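Local coordinates for Glp_546_48378_50642 (Giardia intestinalis, PDB 2QVW), which cleaves double-stranded RNA into siRNAs of 21 to 23 base pairs for the RNA interference pathway, as a Dicer ribonuclease, at residues L152-V161 and L170-S178. Residues are numbered along the deposited sequence; the frame is centred on the assembly and turned at random.
Sequences LSASLHGRMV and LYVVLGIDS
An antiparallel beta hairpin of the PAZ domain brings Val161 against Tyr171 and Met160 against Val172. Val161 and Tyr171 form a hydrogen-bonded pair. Val161 N donates to Tyr171 O at 3.1 Å, and Tyr171 N to Val161 O at 2.9 Å. Met160 and Val172 are the adjoining non-hydrogen-bonded pair. The pairing runs on into the loop, where Val173 N donates to Arg159 O at 3.0 Å. A type II turn from Leu156 to Arg159 then presents Gly158 N to Val173 O at 2.8 Å. At Gly158 phi is 94°, and a CB would press on the carbonyl O of His157, so the turn calls for glycine here.

His157 adds a side-chain bond. With CG anti to the backbone N (chi1 -176°), the ND1 edge of the ring comes within reach of Leu174 O. ND1 donates to Leu174 O at 3.1 Å in a nearly straight bond (169°). The oxygen lies in the ring plane, but the donor sits above the carbonyl plane. The second ring nitrogen, NE2, is hydrogen-bonded to Pro229 O, and the two bonds together hold the ring in place.

Val173 points at the loop. Its CG1 meets Leu156 CB at 3.5 Å, while CG2 packs on Val161 CG1. Farther along, Ile176 CD1 touches Leu152 CD2 at 4.0 Å and also reaches Leu156 CD1. The chain of Met160 is bent, which lays CE against CB and CG2 of Val172.

On its other edge, strand 169-178 pairs with strand 213-219, where Leu174 and Gly175 form a classic beta bulge opposite Ala216. Beyond Met160, the sheet continues to strand 250-251, whose Leu251 touches Leu156 and Arg159.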
loop_
_atom_site.group_PDB
_atom_site.type_symbol
_atom_site.label_atom_id
_atom_site.label_comp_id
_atom_site.label_asym_id
_atom_site.label_seq_id
_atom_site.Cartn_x
_atom_site.Cartn_y
_atom_site.Cartn_z
ATOM N N LEU A 152 51.283 19.088 -15.058
ATOM C CA LEU A 152 50.064 19.626 -14.462
ATOM C C LEU A 152 48.827 18.868 -14.913
ATOM O O LEU A 152 47.844 18.800 -14.187
ATOM C CB LEU A 152 49.894 21.108 -14.824
ATOM C CG LEU A 152 48.600 21.765 -14.330
ATOM C CD1 LEU A 152 48.513 21.646 -12.820
ATOM C CD2 LEU A 152 48.564 23.221 -14.744
ATOM N N SER A 153 48.879 18.301 -16.113
ATOM C CA SER A 153 47.746 17.563 -16.666
ATOM C C SER A 153 47.379 16.300 -15.888
ATOM O O SER A 153 46.452 15.584 -16.269
ATOM C CB SER A 153 48.019 17.192 -18.129
ATOM O OG SER A 153 49.144 16.340 -18.260
ATOM N N ALA A 154 48.095 16.028 -14.799
ATOM C CA ALA A 154 47.819 14.839 -13.994
ATOM C C ALA A 154 47.030 15.189 -12.743
ATOM O O ALA A 154 46.470 14.315 -12.087
ATOM C CB ALA A 154 49.126 14.148 -13.607
ATOM N N SER A 155 46.992 16.474 -12.423
ATOM C CA SER A 155 46.280 16.946 -11.249
ATOM C C SER A 155 44.881 17.446 -11.591
ATOM O O SER A 155 44.082 17.742 -10.706
ATOM C CB SER A 155 47.088 18.056 -10.568
ATOM O OG SER A 155 47.637 18.952 -11.526
ATOM N N LEU A 156 44.583 17.525 -12.882
ATOM C CA LEU A 156 43.280 17.994 -13.334
ATOM C C LEU A 156 42.457 16.839 -13.877
ATOM O O LEU A 156 41.229 16.930 -13.967
ATOM C CB LEU A 156 43.458 19.048 -14.420
ATOM C CG LEU A 156 44.428 20.163 -14.052
ATOM C CD1 LEU A 156 44.604 21.082 -15.232
ATOM C CD2 LEU A 156 43.913 20.919 -12.847
ATOM N N HIS A 157 43.143 15.759 -14.244
ATOM C CA HIS A 157 42.498 14.565 -14.777
ATOM C C HIS A 157 41.371 14.110 -13.855
ATOM O O HIS A 157 41.607 13.785 -12.691
ATOM C CB HIS A 157 43.528 13.442 -14.915
ATOM C CG HIS A 157 42.991 12.188 -15.537
ATOM N ND1 HIS A 157 42.723 12.077 -16.885
ATOM C CD2 HIS A 157 42.671 10.991 -14.990
ATOM C CE1 HIS A 157 42.261 10.867 -17.141
ATOM N NE2 HIS A 157 42.220 10.188 -16.009
ATOM N N GLY A 158 40.148 14.093 -14.382
ATOM C CA GLY A 158 39.003 13.668 -13.597
ATOM C C GLY A 158 38.262 14.800 -12.908
ATOM O O GLY A 158 37.106 14.645 -12.505
ATOM N N ARG A 159 38.921 15.945 -12.762
ATOM C CA ARG A 159 38.295 17.087 -12.112
ATOM C C ARG A 159 37.248 17.692 -13.036
ATOM O O ARG A 159 37.435 17.744 -14.256
ATOM C CB ARG A 159 39.349 18.133 -11.749
ATOM C CG ARG A 159 40.387 17.640 -10.751
ATOM C CD ARG A 159 41.405 18.726 -10.402
ATOM N NE ARG A 159 40.827 19.825 -9.629
ATOM C CZ ARG A 159 40.330 19.692 -8.405
ATOM N NH1 ARG A 159 40.343 18.502 -7.815
ATOM N NH2 ARG A 159 39.823 20.745 -7.775
ATOM N N MET A 160 36.143 18.143 -12.448
ATOM C CA MET A 160 35.051 18.750 -13.203
ATOM C C MET A 160 35.264 20.240 -13.488
ATOM O O MET A 160 36.025 20.918 -12.802
ATOM C CB MET A 160 33.726 18.565 -12.460
ATOM C CG MET A 160 33.196 17.131 -12.411
ATOM S SD MET A 160 32.903 16.360 -14.044
ATOM C CE MET A 160 33.992 14.937 -13.930
ATOM N N VAL A 161 34.574 20.744 -14.503
ATOM C CA VAL A 161 34.689 22.143 -14.888
ATOM C C VAL A 161 33.653 22.478 -15.963
ATOM O O VAL A 161 33.465 21.714 -16.902
ATOM C CB VAL A 161 36.112 22.439 -15.421
ATOM C CG1 VAL A 161 36.493 21.418 -16.479
ATOM C CG2 VAL A 161 36.170 23.840 -16.008
ATOM N N LEU A 170 28.814 21.426 -18.702
ATOM C CA LEU A 170 29.783 20.762 -17.848
ATOM C C LEU A 170 30.643 19.787 -18.633
ATOM O O LEU A 170 30.191 19.175 -19.604
ATOM C CB LEU A 170 29.053 20.020 -16.733
ATOM C CG LEU A 170 27.935 20.804 -16.034
ATOM C CD1 LEU A 170 27.178 19.897 -15.085
ATOM C CD2 LEU A 170 28.519 21.990 -15.288
ATOM N N TYR A 171 31.895 19.653 -18.204
ATOM C CA TYR A 171 32.851 18.758 -18.848
ATOM C C TYR A 171 33.773 18.170 -17.792
ATOM O O TYR A 171 33.872 18.685 -16.681
ATOM C CB TYR A 171 33.712 19.508 -19.876
ATOM C CG TYR A 171 32.971 20.209 -21.003
ATOM C CD1 TYR A 171 32.295 21.416 -20.788
ATOM C CD2 TYR A 171 32.998 19.696 -22.301
ATOM C CE1 TYR A 171 31.673 22.099 -21.837
ATOM C CE2 TYR A 171 32.380 20.373 -23.357
ATOM C CZ TYR A 171 31.722 21.573 -23.113
ATOM O OH TYR A 171 31.132 22.253 -24.148
ATOM N N VAL A 172 34.450 17.091 -18.155
ATOM C CA VAL A 172 35.384 16.434 -17.252
ATOM C C VAL A 172 36.780 16.486 -17.853
ATOM O O VAL A 172 37.052 15.835 -18.865
ATOM C CB VAL A 172 34.998 14.961 -17.017
ATOM C CG1 VAL A 172 34.638 14.304 -18.327
ATOM C CG2 VAL A 172 36.158 14.219 -16.364
ATOM N N VAL A 173 37.661 17.267 -17.233
ATOM C CA VAL A 173 39.030 17.406 -17.720
ATOM C C VAL A 173 39.759 16.072 -17.829
ATOM O O VAL A 173 39.766 15.275 -16.887
ATOM C CB VAL A 173 39.852 18.344 -16.811
ATOM C CG1 VAL A 173 41.338 18.171 -17.083
ATOM C CG2 VAL A 173 39.441 19.782 -17.065
ATOM N N LEU A 174 40.361 15.831 -18.988
ATOM C CA LEU A 174 41.109 14.602 -19.223
ATOM C C LEU A 174 42.589 14.935 -19.257
ATOM O O LEU A 174 43.439 14.060 -19.095
ATOM C CB LEU A 174 40.706 13.960 -20.550
ATOM C CG LEU A 174 39.268 13.460 -20.655
ATOM C CD1 LEU A 174 39.041 12.867 -22.026
ATOM C CD2 LEU A 174 39.012 12.419 -19.573
ATOM N N GLY A 175 42.889 16.211 -19.472
ATOM C CA GLY A 175 44.272 16.634 -19.516
ATOM C C GLY A 175 44.532 17.724 -20.528
ATOM O O GLY A 175 43.806 17.862 -21.514
ATOM N N ILE A 176 45.582 18.501 -20.280
ATOM C CA ILE A 176 45.960 19.596 -21.162
ATOM C C ILE A 176 46.625 19.018 -22.402
ATOM O O ILE A 176 47.571 18.240 -22.294
ATOM C CB ILE A 176 46.954 20.545 -20.467
ATOM C CG1 ILE A 176 46.485 20.825 -19.036
ATOM C CG2 ILE A 176 47.064 21.843 -21.255
ATOM C CD1 ILE A 176 47.530 21.480 -18.147
ATOM N N ASP A 177 46.125 19.396 -23.574
ATOM C CA ASP A 177 46.682 18.916 -24.835
ATOM C C ASP A 177 47.579 19.981 -25.471
ATOM O O ASP A 177 47.136 20.759 -26.320
ATOM C CB ASP A 177 45.559 18.543 -25.807
ATOM C CG ASP A 177 46.075 17.869 -27.062
ATOM O OD1 ASP A 177 46.731 16.813 -26.939
ATOM O OD2 ASP A 177 45.824 18.391 -28.169
ATOM N N SER A 178 48.842 20.013 -25.050
ATOM C CA SER A 178 49.794 20.980 -25.579
ATOM C C SER A 178 50.021 20.729 -27.069
ATOM O O SER A 178 50.582 21.576 -27.772
ATOM C CB SER A 178 51.119 20.903 -24.807
ATOM O OG SER A 178 51.644 19.588 -24.801
#